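Local structure of cytoplasmic export protein 1 (Saccharomyces cerevisiae, 3VWA) at residues Q104-V109 against T232-S237; N242-L247 against P281-N286; E266-Y269 against E274-R277. The protein binds tRNA and belongs to the nuclear tRNA export machinery, in which it may collect tRNA from export receptors at the nuclear pore complex. All blocks are in the same frame, centred on the assembly; numbering follows the deposited sequence.

Contact 1: Q104-V109 against T232-S237; sequences QNKFGV and TETWRS
Lys106 meets Thr234 and Phe107 meets Ser237 where the first turns of helices 106-122 and 233-237 come together at the surface of the N-terminal, kinase-like part of the chain. Both helices are N-capped. Asn105 accepts from Gly108 N at OD1 (2.8 Å), the donor standing well above the carbonyl plane; the shorter threonine, Thr232, makes only a weak capping bond to Trp235 N. The firmer side is the Phe107 ring, packed on Pro239 and Leu240 of the next helix; across the contact it reaches only the backbone, CE1 4.4 Å from Ser237 O, at an oblique angle. Lys106 takes the solvent side, as a long, flexible, charged chain can. Its shaft is extended until the last torsion, chi4 76°, bends the ammonium aside. NZ then lies 4.2 Å from Thr234 CG2, a loose touch, while its charge is paired with Glu110. Water fills in between: one molecule accepts from Lys106 NZ at 2.9 Å and donates to Thr234 OG1, which also bonds Asp207. A second, weakly held by the lysine, sits in the plane of the Phe107 ring at its edge and donates to Thr234 O at 2.8 Å.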
# COMPACT_ATOMS: atom_id res chain seq x y z
N GLN A 104 3.91 6.08 18.15
CA GLN A 104 3.14 4.90 18.56
C GLN A 104 3.83 3.57 18.28
O GLN A 104 3.59 2.59 18.97
CB GLN A 104 1.74 4.96 17.95
CG GLN A 104 0.90 6.09 18.57
CD GLN A 104 -0.60 5.98 18.31
OE1 GLN A 104 -1.07 5.15 17.54
NE2 GLN A 104 -1.37 6.86 18.95
N ASN A 105 4.71 3.52 17.28
CA ASN A 105 5.51 2.31 17.02
C ASN A 105 6.93 2.58 17.46
O ASN A 105 7.79 3.07 16.66
CB ASN A 105 5.45 1.91 15.54
CG ASN A 105 6.27 0.65 15.23
OD1 ASN A 105 7.17 0.31 15.96
ND2 ASN A 105 5.93 -0.06 14.15
N LYS A 106 7.21 2.30 18.73
CA LYS A 106 8.53 2.61 19.26
C LYS A 106 9.64 1.89 18.47
O LYS A 106 10.73 2.40 18.37
CB LYS A 106 8.62 2.29 20.77
CG LYS A 106 8.97 0.85 21.14
CD LYS A 106 8.75 0.68 22.64
CE LYS A 106 9.35 -0.60 23.15
NZ LYS A 106 10.84 -0.43 23.26
N PHE A 107 9.35 0.70 17.95
CA PHE A 107 10.37 -0.07 17.22
C PHE A 107 10.75 0.70 15.95
O PHE A 107 11.92 0.72 15.58
CB PHE A 107 9.89 -1.50 16.85
CG PHE A 107 9.61 -2.37 18.06
CD1 PHE A 107 10.58 -2.56 19.06
CD2 PHE A 107 8.38 -2.99 18.20
CE1 PHE A 107 10.31 -3.36 20.17
CE2 PHE A 107 8.10 -3.78 19.32
CZ PHE A 107 9.06 -3.98 20.29
N GLY A 108 9.75 1.34 15.34
CA GLY A 108 9.95 2.25 14.20
C GLY A 108 10.96 3.34 14.47
O GLY A 108 11.95 3.52 13.71
N VAL A 109 10.69 4.10 15.55
CA VAL A 109 11.45 5.30 15.90
C VAL A 109 12.89 4.82 16.20
O VAL A 109 13.86 5.44 15.79
CB VAL A 109 10.82 6.01 17.17
CG1 VAL A 109 11.67 7.21 17.66
CG2 VAL A 109 9.38 6.46 16.93
N THR A 232 22.19 -2.63 24.79
CA THR A 232 21.08 -2.58 25.71
C THR A 232 20.02 -3.62 25.33
O THR A 232 19.98 -4.12 24.19
CB THR A 232 20.46 -1.20 25.72
OG1 THR A 232 20.00 -0.88 24.39
CG2 THR A 232 21.48 -0.19 26.18
N GLU A 233 19.16 -3.95 26.28
CA GLU A 233 18.09 -4.91 26.05
C GLU A 233 17.13 -4.37 24.98
O GLU A 233 16.66 -5.12 24.14
CB GLU A 233 17.38 -5.27 27.37
CG GLU A 233 16.20 -6.24 27.24
CD GLU A 233 16.53 -7.63 26.64
OE1 GLU A 233 15.61 -8.28 26.07
OE2 GLU A 233 17.71 -8.08 26.73
N THR A 234 16.87 -3.07 25.01
CA THR A 234 15.98 -2.41 24.03
C THR A 234 16.41 -2.66 22.60
O THR A 234 15.65 -3.14 21.76
CB THR A 234 15.90 -0.91 24.30
OG1 THR A 234 15.35 -0.73 25.60
CG2 THR A 234 15.06 -0.13 23.24
N TRP A 235 17.67 -2.34 22.34
CA TRP A 235 18.24 -2.53 21.04
C TRP A 235 18.11 -3.94 20.54
O TRP A 235 17.77 -4.13 19.39
CB TRP A 235 19.67 -2.07 21.06
CG TRP A 235 20.33 -2.04 19.70
CD1 TRP A 235 20.80 -3.12 18.97
CD2 TRP A 235 20.66 -0.86 18.87
NE1 TRP A 235 21.35 -2.72 17.80
CE2 TRP A 235 21.31 -1.39 17.66
CE3 TRP A 235 20.48 0.49 18.99
CZ2 TRP A 235 21.77 -0.57 16.64
CZ3 TRP A 235 20.92 1.31 17.95
CH2 TRP A 235 21.57 0.79 16.81
N ARG A 236 18.36 -4.93 21.39
CA ARG A 236 18.50 -6.33 20.99
C ARG A 236 17.12 -6.97 20.90
O ARG A 236 16.95 -7.97 20.23
CB ARG A 236 19.34 -7.11 22.03
CG ARG A 236 20.84 -6.78 22.06
CD ARG A 236 21.56 -7.78 22.98
NE ARG A 236 23.03 -7.67 23.01
CZ ARG A 236 23.75 -7.47 24.12
NH1 ARG A 236 25.08 -7.38 24.07
NH2 ARG A 236 23.14 -7.37 25.30
N SER A 237 16.17 -6.40 21.64
CA SER A 237 14.74 -6.77 21.58
C SER A 237 14.03 -6.28 20.30
O SER A 237 13.02 -6.86 19.90
CB SER A 237 13.96 -6.16 22.78
OG SER A 237 14.28 -6.86 23.98
O HOH W 1 13.04 -2.21 21.61
O HOH W 2 12.59 -0.33 25.54

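Contact 2: N242-L247 against P281-N286; sequences NFYQEL and PGMIEN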
# COMPACT_ATOMS: atom_id res chain seq x y z
N ASN A 242 16.73 -6.00 13.72
CA ASN A 242 17.24 -7.25 13.14
C ASN A 242 16.64 -7.53 11.75
O ASN A 242 17.32 -7.95 10.84
CB ASN A 242 16.96 -8.43 14.07
CG ASN A 242 17.64 -8.29 15.43
OD1 ASN A 242 17.05 -7.76 16.38
ND2 ASN A 242 18.91 -8.74 15.52
N PHE A 243 15.36 -7.33 11.59
CA PHE A 243 14.79 -7.69 10.32
C PHE A 243 15.34 -6.81 9.16
O PHE A 243 15.62 -7.29 8.05
CB PHE A 243 13.28 -7.72 10.40
CG PHE A 243 12.63 -7.95 9.09
CD1 PHE A 243 12.65 -9.20 8.50
CD2 PHE A 243 12.07 -6.88 8.40
CE1 PHE A 243 12.09 -9.38 7.27
CE2 PHE A 243 11.46 -7.06 7.18
CZ PHE A 243 11.48 -8.32 6.61
N TYR A 244 15.55 -5.54 9.46
CA TYR A 244 16.06 -4.61 8.53
C TYR A 244 17.49 -5.02 8.06
O TYR A 244 17.80 -4.91 6.92
CB TYR A 244 16.06 -3.24 9.21
CG TYR A 244 16.76 -2.19 8.40
CD1 TYR A 244 16.18 -1.69 7.22
CD2 TYR A 244 18.00 -1.71 8.79
CE1 TYR A 244 16.81 -0.73 6.47
CE2 TYR A 244 18.65 -0.74 8.05
CZ TYR A 244 18.02 -0.27 6.88
OH TYR A 244 18.62 0.71 6.14
N GLN A 245 18.32 -5.49 8.96
CA GLN A 245 19.61 -6.01 8.59
C GLN A 245 19.54 -7.19 7.59
O GLN A 245 20.35 -7.23 6.65
CB GLN A 245 20.43 -6.35 9.84
CG GLN A 245 21.82 -6.86 9.53
CD GLN A 245 22.55 -7.43 10.74
OE1 GLN A 245 22.36 -6.98 11.87
NE2 GLN A 245 23.41 -8.42 10.49
N GLU A 246 18.61 -8.12 7.81
CA GLU A 246 18.34 -9.21 6.88
C GLU A 246 17.92 -8.65 5.53
O GLU A 246 18.45 -9.06 4.49
CB GLU A 246 17.19 -10.12 7.37
CG GLU A 246 17.50 -11.07 8.49
CD GLU A 246 16.24 -11.79 8.95
OE1 GLU A 246 15.81 -12.78 8.31
OE2 GLU A 246 15.66 -11.37 9.98
N LEU A 247 16.98 -7.71 5.56
CA LEU A 247 16.42 -7.14 4.37
C LEU A 247 17.49 -6.49 3.50
O LEU A 247 17.57 -6.78 2.30
CB LEU A 247 15.39 -6.09 4.76
CG LEU A 247 14.20 -5.89 3.84
CD1 LEU A 247 13.55 -7.22 3.48
CD2 LEU A 247 13.20 -5.00 4.61
N PRO A 281 6.62 6.11 5.90
CA PRO A 281 6.31 5.59 4.57
C PRO A 281 7.55 5.23 3.79
O PRO A 281 8.58 5.91 3.86
CB PRO A 281 5.57 6.76 3.89
CG PRO A 281 5.75 7.96 4.81
CD PRO A 281 5.85 7.35 6.18
N GLY A 282 7.47 4.13 3.08
CA GLY A 282 8.55 3.77 2.16
C GLY A 282 9.01 2.38 2.39
O GLY A 282 9.17 1.65 1.41
N MSE A 283 9.21 1.97 3.67
CA MSE A 283 9.82 0.66 3.91
C MSE A 283 8.90 -0.45 3.52
O MSE A 283 9.30 -1.49 2.90
CB MSE A 283 10.30 0.40 5.34
CG MSE A 283 11.18 -0.83 5.16
SE MSE A 283 12.01 -1.49 6.77
CE MSE A 283 10.61 -1.71 8.14
N ILE A 284 7.63 -0.29 3.89
CA ILE A 284 6.66 -1.29 3.51
C ILE A 284 6.37 -1.24 2.01
O ILE A 284 6.46 -2.26 1.31
CB ILE A 284 5.34 -1.13 4.29
CG1 ILE A 284 5.60 -1.52 5.76
CG2 ILE A 284 4.25 -1.98 3.62
CD1 ILE A 284 4.37 -1.71 6.62
N GLU A 285 6.01 -0.04 1.53
CA GLU A 285 5.58 0.18 0.14
C GLU A 285 6.67 -0.11 -0.87
O GLU A 285 6.41 -0.74 -1.89
CB GLU A 285 5.11 1.63 -0.06
CG GLU A 285 3.95 2.09 0.80
CD GLU A 285 4.37 2.58 2.19
OE1 GLU A 285 5.49 2.28 2.64
OE2 GLU A 285 3.57 3.29 2.87
N ASN A 286 7.89 0.36 -0.62
CA ASN A 286 8.92 0.35 -1.65
C ASN A 286 10.11 -0.52 -1.33
O ASN A 286 11.04 -0.56 -2.10
CB ASN A 286 9.41 1.79 -1.94
CG ASN A 286 8.29 2.71 -2.39
OD1 ASN A 286 7.38 2.30 -3.12
ND2 ASN A 286 8.29 3.92 -1.88
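Met283, modelled as selenomethionine, runs from the first turn of helix 283-303 to Tyr244 and Leu247 on helix 239-248, and its buried side chain is the whole bridge between the two segments. The contact packs these two helices together in the buried interior, ahead of the HEAT repeats. CB points at the facing helix but is still too far to touch it. CG lies anti to the backbone N (chi1 -166°), and with chi2 fully extended the chain reaches straight outward. CG itself remains 4.7 Å from Leu247 CD2. The selenium is the atom that arrives: SE stands 4.2 Å from Tyr244 CD1 and 4.3 Å from Leu247 CD2, so it touches both an aromatic and a branched aliphatic neighbour. Then chi3 (52°) bends the chain, and the terminal CE makes no close contact with helix 239-248; its distance to Phe243 CD2 is 5.4 Å. The selenium meets the tyrosine in a Met-aromatic contact, 5.5 Å from the ring centroid and oblique to the ring.

Behind Met283 the helix start is well fixed. Gly282 N donates to Glu285 OE1 at 2.7 Å, coming from above the carboxylate plane, and Gly282 adopts backbone angles at which a CB would press on the carbonyl oxygen of Pro281. Leu247 also packs on Phe287 and Ile288, continuing the apolar seam along helix 283-303. No hydrogen bond crosses between the two segments. What joins them is dispersion, through a soft, polarisable atom near the end of an unbranched chain, a part that methionine sulfur would probably play likewise, which implies an attachment that asks for good fit more than for exact direction.

Contact 3: E266-Y269 against E274-R277; sequences ENLY and EIFR
This is a short-range apolar contact in which the chain leaving helix 255-271 folds back on that helix through a 3-10 turn, in the connection to helix 283-303: Leu268 and Tyr269 on the helix face Ile275 and Phe276 on the return. Arg277 N bonds to Glu274 O at 3.0 Å, closing a tight turn that presents the two hydrophobic residues side by side.

Phe276 has the largest share of the contact. With its CG anti to the carbonyl carbon, chi1 (-60°) carries the ring to the helix and chi2 (-73°) turns its edge to the backbone. CE2 comes to 3.6 Å from Tyr269 N, and Leu268 C lies in the ring plane at the same edge, so the aromatic rim meets the helix backbone itself. CZ fits against the side chain of Leu268, 3.8 Å from its CB. A wide, flat residue suits the place, because its edge can enter alongside the helix while one face remains for a neighbour. That neighbour is Ile275, whose CG1 lies 3.7 Å above the ring plane, toward the rim. An alanine at Phe276 is likely to open a gap beside the Leu268-Tyr269 backbone and leave Ile275 without the ring it packs against.

Tyr269 adds its CB, while its hydroxyl is used elsewhere, bonding Asp330 of helix 321-335. Leu268 is well chosen for a double task: one branch serves the phenylalanine and the other the isoleucine, and the side chain also packs on Pro239 and Phe243 of helix 239-248. The leucine and isoleucine chains cross at about a right angle, with Leu268 CD2 4.1 Å from Ile275 CD1.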
# COMPACT_ATOMS: atom_id res chain seq x y z
N GLU A 266 7.14 -13.27 7.51
CA GLU A 266 5.85 -13.86 7.77
C GLU A 266 5.55 -14.11 9.26
O GLU A 266 4.40 -13.99 9.66
CB GLU A 266 5.70 -15.20 7.04
CG GLU A 266 4.36 -15.94 7.23
CD GLU A 266 4.49 -17.44 6.90
OE1 GLU A 266 5.57 -17.87 6.43
OE2 GLU A 266 3.54 -18.22 7.12
N ASN A 267 6.54 -14.53 10.05
CA ASN A 267 6.29 -14.91 11.46
C ASN A 267 6.06 -13.68 12.32
O ASN A 267 5.24 -13.69 13.25
CB ASN A 267 7.44 -15.67 12.08
CG ASN A 267 7.42 -17.13 11.74
OD1 ASN A 267 8.47 -17.70 11.45
ND2 ASN A 267 6.23 -17.77 11.80
N LEU A 268 6.83 -12.65 12.03
CA LEU A 268 6.60 -11.35 12.60
C LEU A 268 5.24 -10.74 12.24
O LEU A 268 4.62 -10.05 13.08
CB LEU A 268 7.65 -10.39 12.08
CG LEU A 268 9.08 -10.53 12.55
CD1 LEU A 268 9.86 -9.50 11.75
CD2 LEU A 268 9.21 -10.29 14.07
N TYR A 269 4.82 -10.92 10.98
CA TYR A 269 3.47 -10.51 10.57
C TYR A 269 2.35 -11.26 11.30
O TYR A 269 1.37 -10.66 11.71
CB TYR A 269 3.28 -10.68 9.07
CG TYR A 269 1.93 -10.30 8.48
CD1 TYR A 269 0.89 -11.24 8.39
CD2 TYR A 269 1.72 -9.06 7.94
CE1 TYR A 269 -0.32 -10.93 7.82
CE2 TYR A 269 0.54 -8.76 7.32
CZ TYR A 269 -0.48 -9.68 7.28
OH TYR A 269 -1.67 -9.39 6.66
N GLU A 274 1.31 -5.54 14.63
CA GLU A 274 1.39 -4.10 14.97
C GLU A 274 2.74 -3.48 14.64
O GLU A 274 2.88 -2.25 14.41
CB GLU A 274 0.97 -3.83 16.48
CG GLU A 274 1.90 -4.40 17.59
CD GLU A 274 1.97 -5.93 17.70
OE1 GLU A 274 1.18 -6.65 17.04
OE2 GLU A 274 2.81 -6.48 18.48
N ILE A 275 3.78 -4.30 14.57
CA ILE A 275 5.09 -3.69 14.40
C ILE A 275 5.26 -3.12 12.97
O ILE A 275 6.10 -2.32 12.73
CB ILE A 275 6.27 -4.59 14.78
CG1 ILE A 275 6.46 -5.69 13.68
CG2 ILE A 275 6.12 -5.12 16.25
CD1 ILE A 275 7.72 -6.50 13.90
N PHE A 276 4.36 -3.45 12.07
CA PHE A 276 4.43 -2.91 10.73
C PHE A 276 3.44 -1.74 10.54
O PHE A 276 3.22 -1.29 9.40
CB PHE A 276 4.14 -4.03 9.72
CG PHE A 276 5.10 -5.16 9.81
CD1 PHE A 276 6.40 -5.01 9.34
CD2 PHE A 276 4.73 -6.37 10.39
CE1 PHE A 276 7.32 -6.07 9.44
CE2 PHE A 276 5.62 -7.44 10.47
CZ PHE A 276 6.92 -7.29 9.99
N ARG A 277 2.91 -1.19 11.63
CA ARG A 277 1.96 -0.05 11.48
C ARG A 277 2.62 1.16 12.01
O ARG A 277 3.49 1.04 12.86
CB ARG A 277 0.70 -0.26 12.31
CG ARG A 277 -0.20 -1.36 11.81
CD ARG A 277 -1.57 -1.35 12.47
NE ARG A 277 -2.33 -2.43 11.84
CZ ARG A 277 -2.74 -3.53 12.47
NH1 ARG A 277 -3.39 -4.48 11.79
NH2 ARG A 277 -2.53 -3.65 13.79

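All three contacts lie ahead of the curated HEAT repeat 381-419 and gather round helix 239-248. Contact 1 closes before the other two open, whereas contact 3 is nested within the loop that contact 2 closes. Contacts 2 and 3 have the nearest centres, about 11 Å apart; contact 1 is about 14 Å from contact 3 and 15 Å from contact 2, centre to centre. Asn105 ties contact 1 to contact 3: its ND2 probably bonds Ile275 O at 2.7 Å and Arg277 O, while Phe107 packs on Ile275. Phe243 joins contact 2 to contact 3, with CB 4.1 Å from Leu268 CD1. All the touching residues of contact 2 are buried, whereas contact 1 lies at the surface.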